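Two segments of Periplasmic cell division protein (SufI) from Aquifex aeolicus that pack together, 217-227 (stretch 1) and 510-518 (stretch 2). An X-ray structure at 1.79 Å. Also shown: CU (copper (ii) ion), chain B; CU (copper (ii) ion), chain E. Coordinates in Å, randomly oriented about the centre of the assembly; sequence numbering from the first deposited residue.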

# COMPACT_ATOMS: atom_id res chain seq x y z
N VAL A 217 -6.98 18.48 9.36
CA VAL A 217 -5.85 19.15 9.97
C VAL A 217 -4.60 18.34 9.64
O VAL A 217 -4.51 17.15 9.99
N TYR A 218 -3.65 18.96 8.96
CA TYR A 218 -2.40 18.31 8.57
C TYR A 218 -1.25 19.10 9.19
O TYR A 218 -0.78 20.09 8.62
N ASN A 219 -0.80 18.66 10.36
CA ASN A 219 0.34 19.27 11.05
C ASN A 219 1.32 18.17 11.44
O ASN A 219 1.39 17.77 12.61
N PRO A 220 2.09 17.65 10.49
CA PRO A 220 3.18 16.74 10.85
C PRO A 220 4.19 17.46 11.73
O PRO A 220 4.69 18.54 11.38
N MET A 221 4.48 16.88 12.89
CA MET A 221 5.39 17.47 13.86
C MET A 221 6.81 17.03 13.55
O MET A 221 7.17 15.86 13.74
N GLY A 222 7.63 17.97 13.07
CA GLY A 222 9.02 17.70 12.77
C GLY A 222 9.28 16.64 11.72
O GLY A 222 8.89 16.78 10.56
N HIS A 223 9.95 15.56 12.13
CA HIS A 223 10.27 14.45 11.25
C HIS A 223 9.71 13.14 11.78
O HIS A 223 10.22 12.06 11.47
N MET A 224 8.64 13.21 12.56
CA MET A 224 8.00 12.04 13.14
C MET A 224 6.90 11.46 12.26
O MET A 224 6.32 10.43 12.62
N GLY A 225 6.60 12.08 11.13
CA GLY A 225 5.46 11.67 10.33
C GLY A 225 4.17 12.18 10.93
O GLY A 225 4.16 12.67 12.06
N PHE A 226 3.08 12.07 10.18
CA PHE A 226 1.79 12.53 10.68
C PHE A 226 1.04 11.38 11.33
O PHE A 226 1.03 10.25 10.83
N TRP A 227 0.37 11.68 12.45
CA TRP A 227 -0.40 10.69 13.19
C TRP A 227 -1.79 11.26 13.46
O TRP A 227 -1.92 12.28 14.14
N HIS A 510 8.38 4.64 3.12
CA HIS A 510 6.98 4.88 2.80
C HIS A 510 6.23 5.57 3.93
O HIS A 510 5.00 5.65 3.89
N ILE A 511 6.94 6.05 4.95
CA ILE A 511 6.37 7.08 5.81
C ILE A 511 6.40 8.37 5.00
O ILE A 511 7.48 8.86 4.65
N LEU A 512 5.22 8.88 4.65
CA LEU A 512 5.12 9.89 3.59
C LEU A 512 5.91 11.14 3.93
O LEU A 512 6.52 11.76 3.04
N GLU A 513 5.93 11.54 5.20
CA GLU A 513 6.72 12.70 5.60
C GLU A 513 8.21 12.44 5.40
O GLU A 513 8.92 13.29 4.85
N HIS A 514 8.69 11.27 5.82
CA HIS A 514 10.09 10.90 5.58
C HIS A 514 10.43 11.01 4.10
O HIS A 514 11.42 11.64 3.72
N HIS A 515 9.60 10.39 3.26
CA HIS A 515 9.77 10.51 1.81
C HIS A 515 9.76 11.98 1.38
O HIS A 515 10.62 12.40 0.59
N ASP A 516 8.83 12.77 1.92
CA ASP A 516 8.72 14.17 1.51
C ASP A 516 9.95 14.97 1.93
O ASP A 516 10.39 15.87 1.20
N GLU A 517 10.53 14.67 3.09
CA GLU A 517 11.69 15.40 3.56
C GLU A 517 13.00 14.80 3.07
O GLU A 517 14.07 15.20 3.54
N GLY A 518 12.94 13.85 2.13
CA GLY A 518 14.11 13.49 1.35
C GLY A 518 14.61 12.07 1.50
O GLY A 518 15.63 11.73 0.91

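Packing of the loop 217-227 against the short helix 512-516 and its flanks, followed along stretch 2. His-510 (chi1 t) lies out of reach of the loop; its NE2 binds the copper ion of chain E at 2.3 Å, with further ligands elsewhere in the structure. Ile-511, at the N-cap position, points toward the loop in an m, t rotamer and sets its CG2 4.2 Å from Gly-225 CA. Glycine suits this site: an ideal CB on Gly-225 would come within 3.2 Å of Ile-511 CG2, and the backbone angles there would also jam it against the preceding carbonyl. Leu-512 (m, t) points sideways and makes no contact. Glu-513 is the centre of the interface, with the largest area covered. Its m, p rotamer folds the chain so that the carboxylate reaches two parts of the loop: OE1 accepts a hydrogen bond from the backbone Phe-226 N at 3.0 Å and lies 3.3 Å from Gly-225 CA, while OE2 accepts a very short one, 2.4 Å, from Tyr-218 OH, near the plane of the tyrosine ring (chi1 t). The aliphatic part is used as well, Glu-513 CG resting 3.7 Å from Pro-220 CB. His-514 (chi1 m) starts sideways, but its ring end comes nearer: NE2 gives a weak hydrogen bond to His-223 O at 3.1 Å, and ND1 binds the copper ion of chain B at 2.0 Å, so one imidazole links metal site and loop. His-515 (t) is out of reach and gives a weak hydrogen bond from ND1 to Asp-516 OD1, 3.2 Å. Asp-516 (m) points toward the loop without direct contact; water 1 bridges the gap, donating to Asp-516 OD2 (2.8 Å) and Tyr-218 OH (2.7 Å). Glu-517 (p, t), just past the helix, brings OE1 to 2.9 Å from ND1 of the poorly ordered His-223 (m).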

# COMPACT_ATOMS: atom_id res chain seq x y z
CB VAL A 217 -6.03 19.28 11.49
CG1 VAL A 217 -4.89 20.09 12.09
CG2 VAL A 217 -7.38 19.92 11.80
CB TYR A 218 -2.26 18.23 7.04
CG TYR A 218 -1.02 17.48 6.59
CD1 TYR A 218 -0.87 16.13 6.86
CD2 TYR A 218 -0.00 18.13 5.90
CE1 TYR A 218 0.26 15.43 6.45
CE2 TYR A 218 1.13 17.44 5.49
CZ TYR A 218 1.26 16.09 5.77
OH TYR A 218 2.38 15.40 5.36
CB ASN A 219 -0.11 20.09 12.26
CG ASN A 219 -0.94 19.28 13.24
OD1 ASN A 219 -1.49 18.23 12.89
ND2 ASN A 219 -1.04 19.77 14.47
CB PRO A 220 3.77 16.35 9.49
CG PRO A 220 3.40 17.47 8.57
CD PRO A 220 2.06 17.94 9.04
CB MET A 221 4.98 17.08 15.28
CG MET A 221 3.68 17.70 15.76
SD MET A 221 3.76 19.49 15.88
CE MET A 221 2.12 19.85 16.51
CB HIS A 223 11.78 14.36 11.05
CG HIS A 223 12.41 15.65 10.64
ND1 HIS A 223 12.66 15.98 9.33
CD2 HIS A 223 12.83 16.71 11.38
CE1 HIS A 223 13.21 17.18 9.27
NE2 HIS A 223 13.33 17.64 10.51
CB MET A 224 7.42 12.38 14.52
CG MET A 224 8.47 12.78 15.55
SD MET A 224 7.76 12.99 17.19
CE MET A 224 6.74 14.44 16.94
CB PHE A 226 0.93 13.11 9.55
CG PHE A 226 -0.46 13.47 9.99
CD1 PHE A 226 -0.73 14.74 10.49
CD2 PHE A 226 -1.49 12.54 9.93
CE1 PHE A 226 -2.01 15.07 10.91
CE2 PHE A 226 -2.75 12.87 10.36
CZ PHE A 226 -3.02 14.13 10.84
CB TRP A 227 0.30 10.30 14.49
CG TRP A 227 1.63 9.67 14.25
CD1 TRP A 227 2.77 10.29 13.81
CD2 TRP A 227 1.97 8.29 14.42
NE1 TRP A 227 3.79 9.39 13.70
CE2 TRP A 227 3.33 8.15 14.06
CE3 TRP A 227 1.25 7.16 14.83
CZ2 TRP A 227 3.98 6.92 14.12
CZ3 TRP A 227 1.91 5.95 14.88
CH2 TRP A 227 3.26 5.84 14.53
CB HIS A 510 6.27 3.58 2.42
CG HIS A 510 5.12 3.80 1.49
ND1 HIS A 510 3.90 4.28 1.92
CD2 HIS A 510 5.02 3.65 0.15
CE1 HIS A 510 3.09 4.39 0.88
NE2 HIS A 510 3.75 4.01 -0.21
CB ILE A 511 7.15 7.22 7.13
CG1 ILE A 511 6.91 5.99 8.01
CG2 ILE A 511 6.75 8.49 7.86
CD1 ILE A 511 7.74 5.95 9.27
CB LEU A 512 3.66 10.23 3.33
CG LEU A 512 2.86 9.03 2.81
CD1 LEU A 512 1.48 9.46 2.38
CD2 LEU A 512 3.61 8.36 1.67
CB GLU A 513 6.42 13.07 7.05
CG GLU A 513 5.07 13.75 7.25
CD GLU A 513 3.90 12.83 6.97
OE1 GLU A 513 3.98 11.64 7.36
OE2 GLU A 513 2.91 13.28 6.36
CB HIS A 514 10.36 9.47 6.05
CG HIS A 514 10.28 9.29 7.53
ND1 HIS A 514 10.44 8.06 8.13
CD2 HIS A 514 10.04 10.17 8.53
CE1 HIS A 514 10.31 8.20 9.44
NE2 HIS A 514 10.06 9.47 9.71
CB HIS A 515 8.67 9.71 1.12
CG HIS A 515 8.41 10.14 -0.29
ND1 HIS A 515 7.56 11.18 -0.60
CD2 HIS A 515 8.87 9.67 -1.47
CE1 HIS A 515 7.51 11.34 -1.91
NE2 HIS A 515 8.30 10.44 -2.46
CB ASP A 516 7.46 14.80 2.10
CG ASP A 516 6.23 14.56 1.24
OD1 ASP A 516 6.40 14.13 0.08
OD2 ASP A 516 5.11 14.81 1.71
CB GLU A 517 11.67 15.50 5.08
CG GLU A 517 11.65 14.19 5.81
CD GLU A 517 11.06 14.32 7.19
OE1 GLU A 517 10.46 15.38 7.48
OE2 GLU A 517 11.18 13.37 7.99
CU CU B . 11.16 6.46 7.19
CU CU E . 3.13 4.09 -2.43
O HOH W 1 4.76 15.88 4.28